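CRISPR protein (Archaeoglobus fulgidus, PDB 4MJK) probably serves as a Cas5-type subunit of a type I-A CRISPR Cascade, the complex that carries guide RNA in archaeal antiviral defence. Local coordinates at residues Glu9-Gln15 against Glu154-Val160; Ile69-Ala73 against Thr176-Phe180. All coordinates share one frame. Residue numbers count along the deposited sequence, not the author numbering.

Contact 1 of 2, residues Glu9-Gln15 against Glu154-Val160; sequences EFVWGFQ and ESRVAVV
An antiparallel strand pair whose backbone pairing gives way to side-chain and water-mediated bonds illustrates how a sheet can end. Glu9 and Ala158 form a hydrogen-bonded pair, each N 2.9 Å from the other's O; Phe10 and Val157 follow as a non-hydrogen-bonded pair (CA-CA 4.5 Å). Glu9 (chi1 and chi2 t) places OE2 3.9 Å from Val160 CG1. Phe10 is chi1 m; Val157, also m, lays CG1 over the Phe10 ring face, a CH-pi contact 3.6 Å from the centroid. Val11 N donates to Arg156 O (3.2 Å), but alpha-region angles at Val11 (phi/psi -64/-48) bulge the backbone outward before it closes again at Phe14 and Ser155 (CA-CA 4.5 Å). A water fills the gap, accepting from Trp12 N and donating to Gly13 O and Arg156 O. Trp12 (chi1 p, chi2 -90°) brings NE1 2.9 Å from Glu154 O; its ring also meets Trp12 of the second subunit. Ser155 OG (chi1 m) accepts from Gln15 N at 2.9 Å. Gln15 (chi1 and chi2 t) directs NE2 to Pro111 O; Glu154 OE2 is hydrogen-bonded to Ser152 OG and lies 2.8 Å from Gln15 OE1, two acceptors without a bond. Polar side chains and water thus extend the pairing.

Contact 2 of 2, residues Ile69-Ala73 against Thr176-Phe180; sequences IGWKA and TDYSF
A beta strand packed against an irregular loop, with an ST turn at the loop's start, shows how one backbone bond and several side-chain contacts can join the two in this Cas5-family fold. Residues 69-73 are extended and lie at one border of the six-stranded antiparallel sheet; Thr176 OG1 accepts from Tyr178 N at 3.1 Å in the turn. The segments approach through Gly70 and Ser179, CA atoms 4.9 Å apart, and Trp71 and Tyr178, 5.1 Å. Ser179, phi/psi -55/156 and chi1 p, points toward the strand and binds Trp71 twice: Ser179 N donates to Trp71 O at 3.0 Å, and Trp71 N to Ser179 OG at 3.1 Å. Ser179 CB also sits over the face of the Trp71 six-membered ring, 4.0 Å from its centroid. Gly70 permits this closeness, since a CB there would clash with Ser179 O. Lys72 leaves the backbone with chi1 p and then runs extended, t from chi2 to chi4, across the face of Tyr178 (chi1 m, chi2 90°), Lys72 CD 4.0 Å from the Tyr178 ring centroid in a CH-pi contact. Glu258 takes a salt bridge from Lys72 and a hydrogen bond from Tyr178 OH, tying both to the sheet's far border strand. Lys72 NZ also forms a salt bridge with Asp177 (chi1 p), 2.9 Å to Asp177 OD1, with a weak bond to Asp177 OD2 at 3.1 Å.

How the contacts relate
Both contacts reach the same six-stranded antiparallel sheet, with centres about 18 Å apart and nearest atoms about 8 Å apart, so they do not touch. Contact 1 marks where the neighbouring strands 2-10 and 157-170 part, and strand 13-15 passes into a second, three-stranded sheet; contact 2 lies at border strand 66-73, separated from strand 2-10 by strand 127-134. Along the chain the segments alternate: 9-15, 69-73, 154-160, 176-180. The two contacts therefore cross along the chain, knitting its early and later parts together. They also differ in setting: contact 1 is partly buried and reaches the second subunit, whereas contact 2 is buried nearer the chain centre.

Contact 1 of 2, residues Glu9-Gln15 against Glu154-Val160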
loop_
_atom_site.group_PDB
_atom_site.type_symbol
_atom_site.label_atom_id
_atom_site.label_comp_id
_atom_site.label_asym_id
_atom_site.label_seq_id
_atom_site.Cartn_x
_atom_site.Cartn_y
_atom_site.Cartn_z
ATOM N N GLU A 9 -8.950 -6.778 -8.376
ATOM C CA GLU A 9 -7.597 -6.261 -8.407
ATOM C C GLU A 9 -7.476 -5.094 -7.428
ATOM O O GLU A 9 -8.297 -4.185 -7.448
ATOM C CB GLU A 9 -7.294 -5.804 -9.837
ATOM C CG GLU A 9 -5.959 -5.153 -10.053
ATOM C CD GLU A 9 -5.801 -4.705 -11.506
ATOM O OE1 GLU A 9 -5.730 -3.482 -11.745
ATOM O OE2 GLU A 9 -5.780 -5.583 -12.399
ATOM N N PHE A 10 -6.464 -5.123 -6.570
ATOM C CA PHE A 10 -6.277 -4.077 -5.558
ATOM C C PHE A 10 -5.168 -3.155 -6.031
ATOM O O PHE A 10 -4.209 -3.614 -6.643
ATOM C CB PHE A 10 -5.886 -4.683 -4.182
ATOM C CG PHE A 10 -7.032 -5.366 -3.463
ATOM C CD1 PHE A 10 -7.561 -6.554 -3.946
ATOM C CD2 PHE A 10 -7.589 -4.804 -2.317
ATOM C CE1 PHE A 10 -8.615 -7.172 -3.295
ATOM C CE2 PHE A 10 -8.651 -5.411 -1.667
ATOM C CZ PHE A 10 -9.165 -6.606 -2.157
ATOM N N VAL A 11 -5.299 -1.865 -5.757
ATOM C CA VAL A 11 -4.209 -0.924 -5.996
ATOM C C VAL A 11 -3.007 -1.250 -5.105
ATOM O O VAL A 11 -1.878 -1.320 -5.601
ATOM C CB VAL A 11 -4.669 0.546 -5.775
ATOM C CG1 VAL A 11 -3.493 1.543 -5.905
ATOM C CG2 VAL A 11 -5.796 0.900 -6.760
ATOM N N TRP A 12 -3.235 -1.453 -3.799
ATOM C CA TRP A 12 -2.112 -1.639 -2.849
ATOM C C TRP A 12 -2.387 -2.594 -1.688
ATOM O O TRP A 12 -1.450 -3.107 -1.077
ATOM C CB TRP A 12 -1.702 -0.287 -2.234
ATOM C CG TRP A 12 -2.807 0.329 -1.417
ATOM C CD1 TRP A 12 -3.786 1.182 -1.861
ATOM C CD2 TRP A 12 -3.079 0.100 -0.028
ATOM N NE1 TRP A 12 -4.627 1.511 -0.823
ATOM C CE2 TRP A 12 -4.216 0.858 0.308
ATOM C CE3 TRP A 12 -2.456 -0.659 0.969
ATOM C CZ2 TRP A 12 -4.759 0.866 1.605
ATOM C CZ3 TRP A 12 -2.995 -0.646 2.253
ATOM C CH2 TRP A 12 -4.133 0.111 2.555
ATOM N N GLY A 13 -3.659 -2.812 -1.359
ATOM C CA GLY A 13 -4.006 -3.496 -0.119
ATOM C C GLY A 13 -5.295 -2.934 0.441
ATOM O O GLY A 13 -6.095 -2.395 -0.312
ATOM N N PHE A 14 -5.489 -3.027 1.756
ATOM C CA PHE A 14 -6.744 -2.590 2.348
ATOM C C PHE A 14 -6.578 -2.246 3.815
ATOM O O PHE A 14 -5.586 -2.619 4.457
ATOM C CB PHE A 14 -7.790 -3.699 2.226
ATOM C CG PHE A 14 -7.473 -4.903 3.062
ATOM C CD1 PHE A 14 -7.993 -5.029 4.343
ATOM C CD2 PHE A 14 -6.614 -5.880 2.590
ATOM C CE1 PHE A 14 -7.686 -6.128 5.126
ATOM C CE2 PHE A 14 -6.304 -6.986 3.370
ATOM C CZ PHE A 14 -6.841 -7.105 4.640
ATOM N N GLN A 15 -7.562 -1.523 4.343
ATOM C CA GLN A 15 -7.677 -1.366 5.773
ATOM C C GLN A 15 -9.103 -1.661 6.218
ATOM O O GLN A 15 -10.068 -1.109 5.657
ATOM C CB GLN A 15 -7.261 0.044 6.204
ATOM C CG GLN A 15 -7.441 0.253 7.702
ATOM C CD GLN A 15 -6.776 1.518 8.204
ATOM O OE1 GLN A 15 -6.603 2.482 7.459
ATOM N NE2 GLN A 15 -6.389 1.512 9.470
ATOM N N GLU A 154 -9.545 4.532 1.233
ATOM C CA GLU A 154 -8.245 4.371 0.551
ATOM C C GLU A 154 -8.066 2.976 -0.083
ATOM O O GLU A 154 -7.189 2.785 -0.917
ATOM C CB GLU A 154 -7.086 4.652 1.539
ATOM C CG GLU A 154 -6.651 3.408 2.378
ATOM C CD GLU A 154 -6.132 3.726 3.800
ATOM O OE1 GLU A 154 -5.159 4.519 3.935
ATOM O OE2 GLU A 154 -6.700 3.166 4.788
ATOM N N SER A 155 -8.904 2.012 0.301
ATOM C CA SER A 155 -8.751 0.616 -0.139
ATOM C C SER A 155 -9.365 0.392 -1.518
ATOM O O SER A 155 -10.315 -0.371 -1.665
ATOM C CB SER A 155 -9.392 -0.344 0.878
ATOM O OG SER A 155 -8.902 -0.104 2.190
ATOM N N ARG A 156 -8.807 1.059 -2.525
ATOM C CA ARG A 156 -9.396 1.111 -3.853
ATOM C C ARG A 156 -9.179 -0.186 -4.624
ATOM O O ARG A 156 -8.099 -0.775 -4.574
ATOM C CB ARG A 156 -8.803 2.286 -4.636
ATOM C CG ARG A 156 -9.079 3.652 -4.023
ATOM C CD ARG A 156 -10.560 4.038 -4.176
ATOM N NE ARG A 156 -10.962 4.006 -5.585
ATOM C CZ ARG A 156 -12.126 4.456 -6.052
ATOM N NH1 ARG A 156 -13.020 4.982 -5.227
ATOM N NH2 ARG A 156 -12.393 4.380 -7.355
ATOM N N VAL A 157 -10.208 -0.632 -5.337
ATOM C CA VAL A 157 -10.071 -1.816 -6.178
ATOM C C VAL A 157 -10.759 -1.620 -7.528
ATOM O O VAL A 157 -11.511 -0.658 -7.724
ATOM C CB VAL A 157 -10.678 -3.079 -5.514
ATOM C CG1 VAL A 157 -10.097 -3.298 -4.126
ATOM C CG2 VAL A 157 -12.201 -2.973 -5.443
ATOM N N ALA A 158 -10.482 -2.547 -8.444
ATOM C CA ALA A 158 -11.258 -2.720 -9.673
ATOM C C ALA A 158 -11.655 -4.192 -9.834
ATOM O O ALA A 158 -10.811 -5.087 -9.781
ATOM C CB ALA A 158 -10.458 -2.257 -10.902
ATOM N N VAL A 159 -12.936 -4.442 -10.047
ATOM C CA VAL A 159 -13.381 -5.788 -10.381
ATOM C C VAL A 159 -12.995 -6.081 -11.828
ATOM O O VAL A 159 -13.350 -5.314 -12.731
ATOM C CB VAL A 159 -14.906 -5.936 -10.213
ATOM C CG1 VAL A 159 -15.352 -7.338 -10.631
ATOM C CG2 VAL A 159 -15.322 -5.637 -8.755
ATOM N N VAL A 160 -12.280 -7.180 -12.056
ATOM C CA VAL A 160 -11.790 -7.493 -13.397
ATOM C C VAL A 160 -12.474 -8.696 -14.033
ATOM O O VAL A 160 -12.281 -8.961 -15.206
ATOM C CB VAL A 160 -10.243 -7.673 -13.458
ATOM C CG1 VAL A 160 -9.525 -6.361 -13.080
ATOM C CG2 VAL A 160 -9.781 -8.848 -12.587
HETATM O O HOH W 1 -6.013 -1.017 -2.614
#

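Contact 2 of 2, residues Ile69-Ala73 against Thr176-Phe180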
loop_
_atom_site.group_PDB
_atom_site.type_symbol
_atom_site.label_atom_id
_atom_site.label_comp_id
_atom_site.label_asym_id
_atom_site.label_seq_id
_atom_site.Cartn_x
_atom_site.Cartn_y
_atom_site.Cartn_z
ATOM N N ILE A 69 -19.149 -18.002 1.634
ATOM C CA ILE A 69 -18.250 -16.981 1.123
ATOM C C ILE A 69 -16.830 -17.380 1.440
ATOM O O ILE A 69 -16.473 -17.542 2.606
ATOM C CB ILE A 69 -18.555 -15.578 1.688
ATOM C CG1 ILE A 69 -17.511 -14.570 1.176
ATOM C CG2 ILE A 69 -18.592 -15.598 3.206
ATOM C CD1 ILE A 69 -17.876 -13.104 1.473
ATOM N N GLY A 70 -16.041 -17.581 0.392
ATOM C CA GLY A 70 -14.639 -17.959 0.515
ATOM C C GLY A 70 -13.823 -17.152 -0.480
ATOM O O GLY A 70 -14.381 -16.542 -1.395
ATOM N N TRP A 71 -12.505 -17.148 -0.315
ATOM C CA TRP A 71 -11.651 -16.351 -1.173
ATOM C C TRP A 71 -10.258 -16.940 -1.176
ATOM O O TRP A 71 -9.903 -17.722 -0.289
ATOM C CB TRP A 71 -11.595 -14.893 -0.687
ATOM C CG TRP A 71 -11.133 -14.772 0.744
ATOM C CD1 TRP A 71 -9.857 -14.543 1.185
ATOM C CD2 TRP A 71 -11.941 -14.920 1.919
ATOM N NE1 TRP A 71 -9.829 -14.527 2.563
ATOM C CE2 TRP A 71 -11.100 -14.763 3.033
ATOM C CE3 TRP A 71 -13.305 -15.169 2.129
ATOM C CZ2 TRP A 71 -11.568 -14.823 4.338
ATOM C CZ3 TRP A 71 -13.773 -15.232 3.436
ATOM C CH2 TRP A 71 -12.904 -15.067 4.521
ATOM N N LYS A 72 -9.484 -16.572 -2.195
ATOM C CA LYS A 72 -8.097 -16.985 -2.305
ATOM C C LYS A 72 -7.317 -15.971 -3.130
ATOM O O LYS A 72 -7.874 -15.315 -4.018
ATOM C CB LYS A 72 -7.984 -18.374 -2.942
ATOM C CG LYS A 72 -8.427 -18.414 -4.383
ATOM C CD LYS A 72 -8.493 -19.837 -4.914
ATOM C CE LYS A 72 -9.018 -19.846 -6.348
ATOM N NZ LYS A 72 -9.130 -21.237 -6.937
ATOM N N ALA A 73 -6.031 -15.845 -2.827
ATOM C CA ALA A 73 -5.147 -14.959 -3.572
ATOM C C ALA A 73 -4.868 -15.638 -4.897
ATOM O O ALA A 73 -4.792 -16.853 -4.943
ATOM C CB ALA A 73 -3.842 -14.729 -2.801
ATOM N N THR A 176 -10.183 -28.191 -1.506
ATOM C CA THR A 176 -10.517 -26.775 -1.704
ATOM C C THR A 176 -9.257 -25.942 -1.654
ATOM O O THR A 176 -8.309 -26.285 -0.951
ATOM C CB THR A 176 -11.566 -26.233 -0.674
ATOM O OG1 THR A 176 -11.937 -24.885 -1.014
ATOM C CG2 THR A 176 -11.018 -26.246 0.753
ATOM N N ASP A 177 -9.228 -24.877 -2.443
ATOM C CA ASP A 177 -8.162 -23.896 -2.342
ATOM C C ASP A 177 -8.736 -22.532 -1.949
ATOM O O ASP A 177 -8.055 -21.517 -2.049
ATOM C CB ASP A 177 -7.303 -23.836 -3.622
ATOM C CG ASP A 177 -8.108 -23.573 -4.870
ATOM O OD1 ASP A 177 -9.260 -23.140 -4.775
ATOM O OD2 ASP A 177 -7.572 -23.777 -5.976
ATOM N N TYR A 178 -9.984 -22.532 -1.474
ATOM C CA TYR A 178 -10.599 -21.332 -0.891
ATOM C C TYR A 178 -10.622 -21.368 0.625
ATOM O O TYR A 178 -10.707 -22.445 1.227
ATOM C CB TYR A 178 -12.042 -21.202 -1.351
ATOM C CG TYR A 178 -12.201 -20.762 -2.777
ATOM C CD1 TYR A 178 -12.271 -21.698 -3.800
ATOM C CD2 TYR A 178 -12.310 -19.417 -3.095
ATOM C CE1 TYR A 178 -12.437 -21.315 -5.119
ATOM C CE2 TYR A 178 -12.467 -19.012 -4.410
ATOM C CZ TYR A 178 -12.540 -19.974 -5.416
ATOM O OH TYR A 178 -12.702 -19.594 -6.716
ATOM N N SER A 179 -10.603 -20.186 1.240
ATOM C CA SER A 179 -10.802 -20.080 2.675
ATOM C C SER A 179 -12.109 -20.765 3.061
ATOM O O SER A 179 -13.016 -20.912 2.234
ATOM C CB SER A 179 -10.820 -18.598 3.102
ATOM O OG SER A 179 -11.981 -17.940 2.593
ATOM N N PHE A 180 -12.220 -21.188 4.317
ATOM C CA PHE A 180 -13.447 -21.809 4.776
ATOM C C PHE A 180 -13.638 -21.640 6.271
ATOM O O PHE A 180 -12.673 -21.536 7.019
ATOM C CB PHE A 180 -13.454 -23.295 4.424
ATOM C CG PHE A 180 -12.256 -24.052 4.943
ATOM C CD1 PHE A 180 -11.087 -24.136 4.185
ATOM C CD2 PHE A 180 -12.303 -24.692 6.183
ATOM C CE1 PHE A 180 -9.995 -24.837 4.643
ATOM C CE2 PHE A 180 -11.205 -25.407 6.652
ATOM C CZ PHE A 180 -10.051 -25.470 5.885
#